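Long-range contacts in GrgF (Penicillium sp. sh18, PDB 6LZH), which acts as a polyketide transferase that takes part in making the fungal furanone gregatin A, with Claisen condensation as its likely chemistry: residues Pro33-Met37 with Gly60-Tyr66; Ala123-Lys129 with Val223-Ile227; Ser228-Met234 with Met255-Glu260. All coordinates share one frame; numbering follows the deposited sequence.

Contact 1: residues Pro33-Met37 with Gly60-Tyr66; sequences PALIM and GITCLLY
Gly60 and Ile61 meet Pro33 where parallel strands 33-37 and 62-66 pair in a beta-alpha-beta crossover of the alpha/beta hydrolase fold, joined by helix 49-58. Gly60 is the C-prime residue of the Schellman motif ending that helix, and its positive phi (90°) is comfortable for a residue without CB; Gly60 O lies 3.5 Å from Pro33 CD. Ile61 uses two branches: its side chain crosses that of Pro33 at about a right angle, CG1 meeting Pro33 CG, while Ile61 CG2 rests 3.7 Å from Leu35 CB. Thr62 begins the backbone pairing, its N bonding to Pro33 O at 3.1 Å and its O accepting from Leu35 N at 2.8 Å. A hydroxyl suits this end of the strand, since Thr62 OG1 donates to a water that in turn donates to Pro33 O, and is also bonded to Ala28 N. Cys63 shares a face with Leu35 and Met37 beneath helix 49-58, whose Phe56 packs on it; the small Cys63 side chain fits beside Met37, its CB 4.2 Å from Met37 SD. Leu64 N bonds to Leu35 O, and Leu64 O takes a nearly straight bond (171°) from Met37 N, while its CD2 packs against Ile36 CG2 on the other face, toward helix 84-99. Leu65 brings CD1 to 3.6 Å from Met37 O. Tyr66 CG stands between backbone N and carbonyl carbon (chi1 69°), which lifts the ring so that Tyr66 CE2 lies 3.7 Å from Ile36 CG2. A second water, donating to both Met37 O and Tyr66 O, sits over the Tyr66 ring centre, 2.9 Å from Tyr66 O.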
ATOM      1  N   PRO A  33      18.045  18.226 -19.333  1.00 22.41           N
ATOM      2  CA  PRO A  33      17.539  17.497 -18.163  1.00 21.52           C
ATOM      3  C   PRO A  33      16.213  18.065 -17.674  1.00 18.28           C
ATOM      4  O   PRO A  33      15.798  19.171 -18.034  1.00 15.18           O
ATOM      5  CB  PRO A  33      18.650  17.682 -17.126  1.00 17.45           C
ATOM      6  CG  PRO A  33      19.272  19.037 -17.499  1.00 19.49           C
ATOM      7  CD  PRO A  33      19.168  19.131 -19.007  1.00 20.21           C
ATOM      8  N   ALA A  34      15.529  17.266 -16.849  1.00 18.15           N
ATOM      9  CA  ALA A  34      14.238  17.657 -16.290  1.00 15.54           C
ATOM     10  C   ALA A  34      14.096  17.127 -14.866  1.00 18.69           C
ATOM     11  O   ALA A  34      14.800  16.196 -14.445  1.00 16.95           O
ATOM     12  CB  ALA A  34      13.066  17.158 -17.141  1.00 15.12           C
ATOM     13  N   LEU A  35      13.145  17.724 -14.142  1.00 14.69           N
ATOM     14  CA  LEU A  35      12.949  17.470 -12.719  1.00 17.52           C
ATOM     15  C   LEU A  35      11.468  17.573 -12.384  1.00 17.67           C
ATOM     16  O   LEU A  35      10.813  18.567 -12.733  1.00 14.81           O
ATOM     17  CB  LEU A  35      13.741  18.467 -11.873  1.00 16.88           C
ATOM     18  CG  LEU A  35      13.876  18.172 -10.384  1.00 20.78           C
ATOM     19  CD1 LEU A  35      14.759  16.964 -10.168  1.00 17.70           C
ATOM     20  CD2 LEU A  35      14.460  19.394  -9.669  1.00 18.45           C
ATOM     21  N   ILE A  36      10.955  16.546 -11.709  1.00 15.13           N
ATOM     22  CA  ILE A  36       9.590  16.510 -11.196  1.00 13.76           C
ATOM     23  C   ILE A  36       9.660  16.707  -9.686  1.00 14.97           C
ATOM     24  O   ILE A  36      10.266  15.890  -8.977  1.00 14.74           O
ATOM     25  CB  ILE A  36       8.886  15.189 -11.548  1.00 13.95           C
ATOM     26  CG1 ILE A  36       8.900  14.956 -13.062  1.00 14.05           C
ATOM     27  CG2 ILE A  36       7.464  15.186 -10.985  1.00 14.57           C
ATOM     28  CD1 ILE A  36       8.337  13.604 -13.468  1.00 18.36           C
ATOM     29  N   MET A  37       9.030  17.776  -9.194  1.00 13.69           N
ATOM     30  CA  MET A  37       9.164  18.214  -7.806  1.00 15.66           C
ATOM     31  C   MET A  37       7.885  17.936  -7.022  1.00 16.17           C
ATOM     32  O   MET A  37       6.784  18.263  -7.481  1.00 15.70           O
ATOM     33  CB  MET A  37       9.506  19.707  -7.751  1.00 11.78           C
ATOM     34  CG  MET A  37      10.850  20.016  -8.433  1.00 15.37           C
ATOM     35  SD  MET A  37      11.165  21.787  -8.587  1.00 20.22           S
ATOM     36  CE  MET A  37      11.404  22.272  -6.864  1.00 17.77           C
ATOM     37  N   GLY A  60      19.088  25.426 -16.545  1.00 19.40           N
ATOM     38  CA  GLY A  60      18.926  24.519 -17.663  1.00 20.13           C
ATOM     39  C   GLY A  60      18.084  23.289 -17.408  1.00 19.97           C
ATOM     40  O   GLY A  60      18.042  22.397 -18.270  1.00 19.94           O
ATOM     41  N   ILE A  61      17.392  23.206 -16.277  1.00 17.60           N
ATOM     42  CA  ILE A  61      16.583  22.034 -15.959  1.00 16.17           C
ATOM     43  C   ILE A  61      15.108  22.391 -16.084  1.00 16.52           C
ATOM     44  O   ILE A  61      14.622  23.288 -15.383  1.00 16.66           O
ATOM     45  CB  ILE A  61      16.878  21.501 -14.549  1.00 16.19           C
ATOM     46  CG1 ILE A  61      18.339  21.081 -14.430  1.00 17.64           C
ATOM     47  CG2 ILE A  61      15.921  20.341 -14.228  1.00 15.99           C
ATOM     48  CD1 ILE A  61      18.838  21.079 -12.991  1.00 21.43           C
ATOM     49  N   THR A  62      14.385  21.654 -16.937  1.00 17.14           N
ATOM     50  CA  THR A  62      12.938  21.830 -17.056  1.00 15.88           C
ATOM     51  C   THR A  62      12.229  21.186 -15.872  1.00 17.47           C
ATOM     52  O   THR A  62      12.385  19.986 -15.621  1.00 18.49           O
ATOM     53  CB  THR A  62      12.427  21.235 -18.374  1.00 16.18           C
ATOM     54  OG1 THR A  62      12.947  21.989 -19.475  1.00 19.11           O
ATOM     55  CG2 THR A  62      10.916  21.310 -18.446  1.00 18.55           C
ATOM     56  N   CYS A  63      11.432  21.971 -15.146  1.00 17.70           N
ATOM     57  CA  CYS A  63      10.808  21.493 -13.921  1.00 16.36           C
ATOM     58  C   CYS A  63       9.296  21.368 -14.070  1.00 19.86           C
ATOM     59  O   CYS A  63       8.636  22.224 -14.673  1.00 18.16           O
ATOM     60  CB  CYS A  63      11.141  22.429 -12.740  1.00 15.05           C
ATOM     61  SG  CYS A  63      12.921  22.477 -12.382  1.00 20.27           S
ATOM     62  N   LEU A  64       8.770  20.263 -13.540  1.00 12.15           N
ATOM     63  CA  LEU A  64       7.339  20.005 -13.403  1.00 15.50           C
ATOM     64  C   LEU A  64       7.000  20.044 -11.916  1.00 17.44           C
ATOM     65  O   LEU A  64       7.579  19.295 -11.118  1.00 15.57           O
ATOM     66  CB  LEU A  64       6.950  18.640 -13.991  1.00 15.00           C
ATOM     67  CG  LEU A  64       5.493  18.218 -13.736  1.00 17.21           C
ATOM     68  CD1 LEU A  64       4.468  19.175 -14.423  1.00 17.81           C
ATOM     69  CD2 LEU A  64       5.259  16.777 -14.155  1.00 19.42           C
ATOM     70  N   LEU A  65       6.087  20.929 -11.539  1.00 15.18           N
ATOM     71  CA  LEU A  65       5.661  21.071 -10.153  1.00 17.44           C
ATOM     72  C   LEU A  65       4.152  20.916 -10.137  1.00 18.72           C
ATOM     73  O   LEU A  65       3.450  21.724 -10.748  1.00 23.68           O
ATOM     74  CB  LEU A  65       6.089  22.447  -9.620  1.00 17.44           C
ATOM     75  CG  LEU A  65       5.709  22.896  -8.230  1.00 21.59           C
ATOM     76  CD1 LEU A  65       6.078  21.812  -7.252  1.00 20.79           C
ATOM     77  CD2 LEU A  65       6.412  24.235  -7.889  1.00 18.99           C
ATOM     78  N   TYR A  66       3.638  19.891  -9.461  1.00 18.64           N
ATOM     79  CA  TYR A  66       2.209  19.634  -9.567  1.00 18.03           C
ATOM     80  C   TYR A  66       1.565  19.347  -8.218  1.00 17.01           C
ATOM     81  O   TYR A  66       2.235  19.001  -7.243  1.00 18.09           O
ATOM     82  CB  TYR A  66       1.926  18.508 -10.555  1.00 21.96           C
ATOM     83  CG  TYR A  66       2.329  17.097 -10.188  1.00 23.52           C
ATOM     84  CD1 TYR A  66       1.554  16.332  -9.318  1.00 21.77           C
ATOM     85  CD2 TYR A  66       3.430  16.501 -10.783  1.00 24.87           C
ATOM     86  CE1 TYR A  66       1.887  15.038  -9.020  1.00 23.43           C
ATOM     87  CE2 TYR A  66       3.779  15.183 -10.500  1.00 28.90           C
ATOM     88  CZ  TYR A  66       2.999  14.454  -9.615  1.00 26.55           C
ATOM     89  OH  TYR A  66       3.322  13.146  -9.320  1.00 25.80           O
TER
HETATM   90  O   HOH W   1      15.063  20.533 -20.259  1.00 21.54           O
HETATM   91  O   HOH W   2       4.228  16.843  -7.320  1.00 30.94           O

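Contact 2: residues Ala123-Lys129 with Val223-Ile227; sequences AAAAFDK and VVQYI
Ala126 and its neighbours near the C-terminal end of helix 116-127 pack against Val223-Ile227, a turn-rich loop leading toward strand 232-237, in a buried and mostly apolar contact. Small residues let the two backbones come close: the CA atoms of Ala126 and Ile227 are 3.9 Å apart, and Ala126 CB lies 3.4 Å from Val223 O. Ile227 spans two alanines, its CG1 lying 3.9 Å from Ala126 CB and its CG2 reaching Ala125 CB. Val223 uses both branches: CG2 packs on Ala126 CB, while Val223 CG1 meets Phe127 CZ at 4.1 Å, the two side chains crossing at about a right angle. Tyr213 of the second subunit stacks edge-to-face with Phe127, so this corner also belongs to the dimer interface. Lys129, bent at chi2 (-59°) and again at chi4, folds back to place NZ 3.1 Å from Ile227 O, with a weak bond to Tyr226 O as well. With an alanine in place of Lys129, these two carbonyls would probably lose their charged donor and the link between helix end and loop would slacken. The packing joins the helix that follows the nucleophile elbow, with active-site Cys115, to the approach to a later strand of the alpha/beta hydrolase sheet.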
ATOM      1  N   ALA A 123      10.350   6.438  -2.945  1.00 16.20           N
ATOM      2  CA  ALA A 123       9.599   5.231  -3.288  1.00 15.75           C
ATOM      3  C   ALA A 123       9.440   5.105  -4.795  1.00 14.61           C
ATOM      4  O   ALA A 123       9.558   4.011  -5.352  1.00 16.98           O
ATOM      5  CB  ALA A 123       8.228   5.255  -2.605  1.00 18.32           C
ATOM      6  N   ALA A 124       9.150   6.214  -5.473  1.00 14.78           N
ATOM      7  CA  ALA A 124       9.021   6.154  -6.927  1.00 16.89           C
ATOM      8  C   ALA A 124      10.345   5.758  -7.571  1.00 18.59           C
ATOM      9  O   ALA A 124      10.370   4.966  -8.524  1.00 16.77           O
ATOM     10  CB  ALA A 124       8.523   7.496  -7.469  1.00 16.44           C
ATOM     11  N   ALA A 125      11.468   6.275  -7.042  1.00 15.68           N
ATOM     12  CA  ALA A 125      12.777   5.881  -7.563  1.00 16.19           C
ATOM     13  C   ALA A 125      13.062   4.409  -7.293  1.00 16.63           C
ATOM     14  O   ALA A 125      13.842   3.782  -8.020  1.00 18.97           O
ATOM     15  CB  ALA A 125      13.875   6.738  -6.934  1.00 16.06           C
ATOM     16  N   ALA A 126      12.457   3.852  -6.247  1.00 14.89           N
ATOM     17  CA  ALA A 126      12.647   2.432  -5.957  1.00 19.40           C
ATOM     18  C   ALA A 126      12.081   1.560  -7.069  1.00 18.69           C
ATOM     19  O   ALA A 126      12.572   0.453  -7.305  1.00 18.76           O
ATOM     20  CB  ALA A 126      11.978   2.081  -4.621  1.00 19.75           C
ATOM     21  N   PHE A 127      11.036   2.031  -7.747  1.00 18.60           N
ATOM     22  CA  PHE A 127      10.288   1.190  -8.669  1.00 18.08           C
ATOM     23  C   PHE A 127      10.516   1.524 -10.136  1.00 22.82           C
ATOM     24  O   PHE A 127      10.323   0.645 -10.991  1.00 19.46           O
ATOM     25  CB  PHE A 127       8.780   1.296  -8.369  1.00 20.68           C
ATOM     26  CG  PHE A 127       8.411   0.932  -6.959  1.00 23.43           C
ATOM     27  CD1 PHE A 127       8.957  -0.194  -6.355  1.00 24.96           C
ATOM     28  CD2 PHE A 127       7.510   1.709  -6.236  1.00 25.40           C
ATOM     29  CE1 PHE A 127       8.623  -0.541  -5.041  1.00 28.06           C
ATOM     30  CE2 PHE A 127       7.161   1.358  -4.936  1.00 26.68           C
ATOM     31  CZ  PHE A 127       7.732   0.226  -4.339  1.00 25.80           C
ATOM     32  N   ASP A 128      10.937   2.748 -10.452  1.00 16.97           N
ATOM     33  CA  ASP A 128      10.895   3.241 -11.828  1.00 18.29           C
ATOM     34  C   ASP A 128      12.308   3.521 -12.331  1.00 21.05           C
ATOM     35  O   ASP A 128      12.857   4.604 -12.103  1.00 15.82           O
ATOM     36  CB  ASP A 128      10.018   4.491 -11.910  1.00 18.41           C
ATOM     37  CG  ASP A 128       9.802   4.960 -13.336  1.00 20.45           C
ATOM     38  OD1 ASP A 128      10.273   4.266 -14.271  1.00 18.35           O
ATOM     39  OD2 ASP A 128       9.162   6.025 -13.514  1.00 19.97           O
ATOM     40  N   LYS A 129      12.882   2.568 -13.063  1.00 18.23           N
ATOM     41  CA  LYS A 129      14.241   2.739 -13.574  1.00 19.27           C
ATOM     42  C   LYS A 129      14.327   3.683 -14.772  1.00 20.48           C
ATOM     43  O   LYS A 129      15.427   3.879 -15.299  1.00 21.42           O
ATOM     44  CB  LYS A 129      14.837   1.367 -13.934  1.00 20.75           C
ATOM     45  CG  LYS A 129      15.002   0.477 -12.728  1.00 26.40           C
ATOM     46  CD  LYS A 129      15.910   1.132 -11.700  1.00 28.44           C
ATOM     47  CE  LYS A 129      15.640   0.570 -10.314  1.00 33.62           C
ATOM     48  NZ  LYS A 129      15.265   1.610  -9.325  1.00 23.23           N
ATOM     49  N   VAL A 223      11.462  -0.392   1.025  1.00 25.23           N
ATOM     50  CA  VAL A 223      11.658  -0.412  -0.421  1.00 24.08           C
ATOM     51  C   VAL A 223      12.852   0.430  -0.868  1.00 18.74           C
ATOM     52  O   VAL A 223      13.258   0.343  -2.031  1.00 24.31           O
ATOM     53  CB  VAL A 223      10.376   0.022  -1.168  1.00 27.72           C
ATOM     54  CG1 VAL A 223       9.149  -0.751  -0.640  1.00 26.60           C
ATOM     55  CG2 VAL A 223      10.153   1.530  -1.080  1.00 20.95           C
ATOM     56  N   VAL A 224      13.436   1.237   0.028  1.00 21.09           N
ATOM     57  CA  VAL A 224      14.516   2.119  -0.432  1.00 17.55           C
ATOM     58  C   VAL A 224      15.767   1.341  -0.841  1.00 23.98           C
ATOM     59  O   VAL A 224      16.591   1.853  -1.617  1.00 16.63           O
ATOM     60  CB  VAL A 224      14.871   3.188   0.615  1.00 21.43           C
ATOM     61  CG1 VAL A 224      13.739   4.191   0.740  1.00 22.16           C
ATOM     62  CG2 VAL A 224      15.241   2.550   1.977  1.00 22.63           C
ATOM     63  N   GLN A 225      15.919   0.094  -0.379  1.00 21.57           N
ATOM     64  CA  GLN A 225      17.049  -0.710  -0.835  1.00 24.00           C
ATOM     65  C   GLN A 225      16.971  -1.018  -2.323  1.00 25.43           C
ATOM     66  O   GLN A 225      17.997  -1.361  -2.925  1.00 27.66           O
ATOM     67  CB  GLN A 225      17.148  -2.012  -0.030  1.00 22.53           C
ATOM     68  CG  GLN A 225      16.057  -3.009  -0.322  1.00 29.82           C
ATOM     69  CD  GLN A 225      14.894  -2.899   0.654  1.00 37.36           C
ATOM     70  OE1 GLN A 225      14.579  -1.802   1.151  1.00 32.98           O
ATOM     71  NE2 GLN A 225      14.262  -4.039   0.959  1.00 32.21           N
ATOM     72  N   TYR A 226      15.796  -0.869  -2.937  1.00 22.29           N
ATOM     73  CA  TYR A 226      15.626  -1.126  -4.365  1.00 22.03           C
ATOM     74  C   TYR A 226      15.925   0.079  -5.243  1.00 21.69           C
ATOM     75  O   TYR A 226      15.857  -0.031  -6.474  1.00 22.32           O
ATOM     76  CB  TYR A 226      14.204  -1.602  -4.655  1.00 24.88           C
ATOM     77  CG  TYR A 226      13.776  -2.829  -3.865  1.00 27.77           C
ATOM     78  CD1 TYR A 226      14.559  -3.974  -3.836  1.00 34.33           C
ATOM     79  CD2 TYR A 226      12.589  -2.834  -3.164  1.00 29.77           C
ATOM     80  CE1 TYR A 226      14.167  -5.097  -3.138  1.00 37.35           C
ATOM     81  CE2 TYR A 226      12.184  -3.952  -2.451  1.00 37.83           C
ATOM     82  CZ  TYR A 226      12.977  -5.081  -2.443  1.00 41.93           C
ATOM     83  OH  TYR A 226      12.571  -6.195  -1.729  1.00 44.38           O
ATOM     84  N   ILE A 227      16.216   1.239  -4.667  1.00 18.94           N
ATOM     85  CA  ILE A 227      16.526   2.380  -5.517  1.00 18.01           C
ATOM     86  C   ILE A 227      17.766   2.090  -6.353  1.00 17.78           C
ATOM     87  O   ILE A 227      17.775   2.288  -7.571  1.00 15.53           O
ATOM     88  CB  ILE A 227      16.682   3.651  -4.665  1.00 16.98           C
ATOM     89  CG1 ILE A 227      15.355   3.990  -3.970  1.00 13.65           C
ATOM     90  CG2 ILE A 227      17.201   4.810  -5.533  1.00 17.39           C
ATOM     91  CD1 ILE A 227      15.494   5.016  -2.854  1.00 16.66           C
TER

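Contact 3: residues Ser228-Met234 with Met255-Glu260; sequences SPTPAMM and MKEPKE
Ser228 reaches from its loop to the chain just ahead of strand 259-264, and its side chain can be followed outward. Ser228 CB packs 3.7 Å from Lys256 CB, and beyond it the hydroxyl, held anti to the backbone N (chi1 166°), donates from OG to Glu257 O at 2.7 Å while also touching Pro258 CD. Serine is apt here: short enough to fit, yet able to supply a hydrogen to a carbonyl. A water accepting from both Ser228 N and Lys256 N adds a second link. Both Pro229 and Pro258 follow cis peptide bonds, which turn the two chains sharply before they settle side by side; the Pro258 ring brings CG to 3.6 Å from Pro229 O.

Strands 232-234 and 259-260 then pair in parallel, as part of a beta-alpha-beta unit completed by helix 245-254. The first bond, from Ala232 N to Pro258 O, is weak at 3.3 Å; firmer ones follow, with Glu260 N on Ala232 O and Met234 N on Glu260 O, each 2.8 Å long. On the face carrying Ala232, Met255 bends at chi3 (63°) to press its CE to 3.5 Å from Ala232 CB, and its SD meets Met234 CE at 4.0 Å. The flexible thioethers fill the space beside a small alanine.

Charged groups act on both faces. On that of Ala232, Lys259 NZ, from above the carbonyl plane, donates to Met255 O and is also bonded to Phe252 O, so its charge probably steadies the C-terminal end of helix 245-254. Glu260, on the Met233 face, forms a salt bridge with Arg290 and a hydrogen bond with His291, which implies that this outermost strand of the main sheet is tied electrostatically to helix 277-292.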
ATOM      1  N   SER A 228      18.819   1.587  -5.722  1.00 17.05           N
ATOM      2  CA  SER A 228      20.048   1.353  -6.469  1.00 19.10           C
ATOM      3  C   SER A 228      19.772   0.366  -7.605  1.00 23.18           C
ATOM      4  O   SER A 228      19.066  -0.630  -7.407  1.00 20.92           O
ATOM      5  CB  SER A 228      21.157   0.821  -5.563  1.00 21.41           C
ATOM      6  OG  SER A 228      22.237   0.298  -6.321  1.00 20.55           O
ATOM      7  N   PRO A 229      20.348   0.576  -8.796  1.00 21.12           N
ATOM      8  CA  PRO A 229      21.462   1.503  -9.023  1.00 20.20           C
ATOM      9  C   PRO A 229      21.112   2.938  -9.447  1.00 21.61           C
ATOM     10  O   PRO A 229      22.018   3.642  -9.927  1.00 19.53           O
ATOM     11  CB  PRO A 229      22.253   0.803 -10.124  1.00 22.55           C
ATOM     12  CG  PRO A 229      21.175   0.138 -10.949  1.00 23.69           C
ATOM     13  CD  PRO A 229      20.092  -0.280  -9.970  1.00 22.93           C
ATOM     14  N   THR A 230      19.862   3.366  -9.267  1.00 18.44           N
ATOM     15  CA  THR A 230      19.492   4.752  -9.554  1.00 19.68           C
ATOM     16  C   THR A 230      20.129   5.692  -8.536  1.00 17.81           C
ATOM     17  O   THR A 230      19.820   5.593  -7.344  1.00 20.75           O
ATOM     18  CB  THR A 230      17.975   4.933  -9.519  1.00 23.38           C
ATOM     19  OG1 THR A 230      17.352   4.106 -10.514  1.00 20.88           O
ATOM     20  CG2 THR A 230      17.619   6.410  -9.760  1.00 19.28           C
ATOM     21  N   PRO A 231      20.989   6.625  -8.950  1.00 18.33           N
ATOM     22  CA  PRO A 231      21.659   7.502  -7.981  1.00 17.59           C
ATOM     23  C   PRO A 231      20.659   8.311  -7.167  1.00 14.70           C
ATOM     24  O   PRO A 231      19.710   8.880  -7.706  1.00 13.57           O
ATOM     25  CB  PRO A 231      22.523   8.411  -8.866  1.00 21.71           C
ATOM     26  CG  PRO A 231      22.659   7.692 -10.151  1.00 24.14           C
ATOM     27  CD  PRO A 231      21.401   6.911 -10.336  1.00 21.85           C
ATOM     28  N   ALA A 232      20.890   8.372  -5.856  1.00 14.16           N
ATOM     29  CA  ALA A 232      19.966   9.018  -4.933  1.00 15.51           C
ATOM     30  C   ALA A 232      20.725   9.910  -3.963  1.00 17.45           C
ATOM     31  O   ALA A 232      21.801   9.548  -3.474  1.00 16.45           O
ATOM     32  CB  ALA A 232      19.150   7.986  -4.136  1.00 17.07           C
ATOM     33  N   MET A 233      20.167  11.086  -3.693  1.00 13.06           N
ATOM     34  CA  MET A 233      20.775  12.027  -2.770  1.00 14.33           C
ATOM     35  C   MET A 233      19.789  12.372  -1.671  1.00 13.86           C
ATOM     36  O   MET A 233      18.635  12.713  -1.952  1.00 16.49           O
ATOM     37  CB  MET A 233      21.204  13.300  -3.492  1.00 13.74           C
ATOM     38  CG  MET A 233      21.718  14.331  -2.550  1.00 13.26           C
ATOM     39  SD  MET A 233      22.318  15.767  -3.496  1.00 17.34           S
ATOM     40  CE  MET A 233      22.938  16.780  -2.155  1.00 19.41           C
ATOM     41  N   MET A 234      20.241  12.319  -0.425  1.00 12.41           N
ATOM     42  CA  MET A 234      19.434  12.822   0.670  1.00 16.34           C
ATOM     43  C   MET A 234      20.031  14.112   1.198  1.00 15.80           C
ATOM     44  O   MET A 234      21.258  14.225   1.356  1.00 14.32           O
ATOM     45  CB  MET A 234      19.328  11.817   1.817  1.00 15.05           C
ATOM     46  CG  MET A 234      18.239  12.235   2.807  1.00 16.66           C
ATOM     47  SD  MET A 234      18.031  10.997   4.090  1.00 20.87           S
ATOM     48  CE  MET A 234      17.302   9.631   3.179  1.00 20.11           C
ATOM     49  N   MET A 255      19.457   2.554   2.447  1.00 18.78           N
ATOM     50  CA  MET A 255      19.665   2.616   1.012  1.00 17.41           C
ATOM     51  C   MET A 255      21.018   2.007   0.618  1.00 19.73           C
ATOM     52  O   MET A 255      21.963   1.933   1.412  1.00 18.66           O
ATOM     53  CB  MET A 255      19.570   4.071   0.528  1.00 17.31           C
ATOM     54  CG  MET A 255      18.167   4.661   0.732  1.00 15.38           C
ATOM     55  SD  MET A 255      18.136   6.466   0.806  1.00 19.03           S
ATOM     56  CE  MET A 255      18.723   6.897  -0.823  1.00 17.32           C
ATOM     57  N   LYS A 256      21.105   1.570  -0.634  1.00 18.54           N
ATOM     58  CA  LYS A 256      22.359   1.087  -1.200  1.00 18.55           C
ATOM     59  C   LYS A 256      23.066   2.182  -2.004  1.00 18.35           C
ATOM     60  O   LYS A 256      22.452   3.166  -2.439  1.00 16.35           O
ATOM     61  CB  LYS A 256      22.110  -0.122  -2.098  1.00 18.30           C
ATOM     62  CG  LYS A 256      21.677  -1.394  -1.353  1.00 24.96           C
ATOM     63  CD  LYS A 256      21.046  -2.362  -2.351  1.00 30.80           C
ATOM     64  CE  LYS A 256      21.379  -3.813  -2.074  1.00 36.28           C
ATOM     65  NZ  LYS A 256      20.726  -4.318  -0.837  1.00 40.20           N
ATOM     66  N   GLU A 257      24.374   1.989  -2.219  1.00 17.47           N
ATOM     67  CA  GLU A 257      25.113   2.825  -3.164  1.00 14.86           C
ATOM     68  C   GLU A 257      24.605   2.553  -4.579  1.00 16.99           C
ATOM     69  O   GLU A 257      24.178   1.438  -4.879  1.00 17.93           O
ATOM     70  CB  GLU A 257      26.618   2.539  -3.091  1.00 19.81           C
ATOM     71  CG  GLU A 257      27.308   2.965  -1.779  1.00 18.13           C
ATOM     72  CD  GLU A 257      27.281   4.464  -1.571  1.00 18.80           C
ATOM     73  OE1 GLU A 257      27.183   5.209  -2.581  1.00 18.50           O
ATOM     74  OE2 GLU A 257      27.373   4.893  -0.401  1.00 15.57           O
ATOM     75  N   PRO A 258      24.652   3.551  -5.480  1.00 16.70           N
ATOM     76  CA  PRO A 258      25.186   4.902  -5.264  1.00 17.52           C
ATOM     77  C   PRO A 258      24.198   5.830  -4.547  1.00 18.65           C
ATOM     78  O   PRO A 258      23.070   6.047  -4.997  1.00 16.95           O
ATOM     79  CB  PRO A 258      25.479   5.394  -6.688  1.00 17.28           C
ATOM     80  CG  PRO A 258      24.431   4.707  -7.537  1.00 17.14           C
ATOM     81  CD  PRO A 258      24.142   3.370  -6.853  1.00 17.13           C
ATOM     82  N   LYS A 259      24.639   6.381  -3.425  1.00 17.76           N
ATOM     83  CA  LYS A 259      23.806   7.271  -2.633  1.00 17.78           C
ATOM     84  C   LYS A 259      24.707   8.332  -2.037  1.00 18.05           C
ATOM     85  O   LYS A 259      25.860   8.058  -1.712  1.00 18.35           O
ATOM     86  CB  LYS A 259      23.046   6.530  -1.525  1.00 16.67           C
ATOM     87  CG  LYS A 259      23.974   5.866  -0.507  1.00 18.64           C
ATOM     88  CD  LYS A 259      23.210   5.036   0.513  1.00 17.17           C
ATOM     89  CE  LYS A 259      24.164   4.488   1.583  1.00 17.67           C
ATOM     90  NZ  LYS A 259      23.414   3.754   2.639  1.00 17.47           N
ATOM     91  N   GLU A 260      24.196   9.551  -1.933  1.00 15.55           N
ATOM     92  CA  GLU A 260      24.999  10.656  -1.429  1.00 13.92           C
ATOM     93  C   GLU A 260      24.199  11.466  -0.426  1.00 17.41           C
ATOM     94  O   GLU A 260      23.005  11.720  -0.623  1.00 15.78           O
ATOM     95  CB  GLU A 260      25.488  11.568  -2.574  1.00 15.89           C
ATOM     96  CG  GLU A 260      26.330  10.826  -3.609  1.00 21.00           C
ATOM     97  CD  GLU A 260      26.886  11.743  -4.693  1.00 21.84           C
ATOM     98  OE1 GLU A 260      26.905  12.977  -4.484  1.00 18.12           O
ATOM     99  OE2 GLU A 260      27.311  11.213  -5.748  1.00 20.67           O
TER
HETATM  100  O   HOH W   3      19.195   1.813  -2.598  1.00 17.36           O
HETATM  101  O   HOH W   4      20.909   4.268  -5.395  1.00 22.79           O

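Overall arrangement
Contacts 1, 2 and 3 follow one another along the chain, each closing before the next opens. Contacts 1 and 3 are parallel strand pairs in the same mixed sheet, their centres about 20 Å apart, separated by strands 108-114 and 133-137. Contact 2 lies about 19 Å from contact 1, centre to centre, without touching it, but only about 10 Å, again between centres, from contact 3, which it does touch: Ile227 packs on Ala232 and Val224 on Met255. The loop of contact 2 continues at Ser228 into the first segment of contact 3. The contacts belong to the alpha/beta hydrolase core whose loops carry the active-site residues Cys115, Asp240 and His269, probably a catalytic triad.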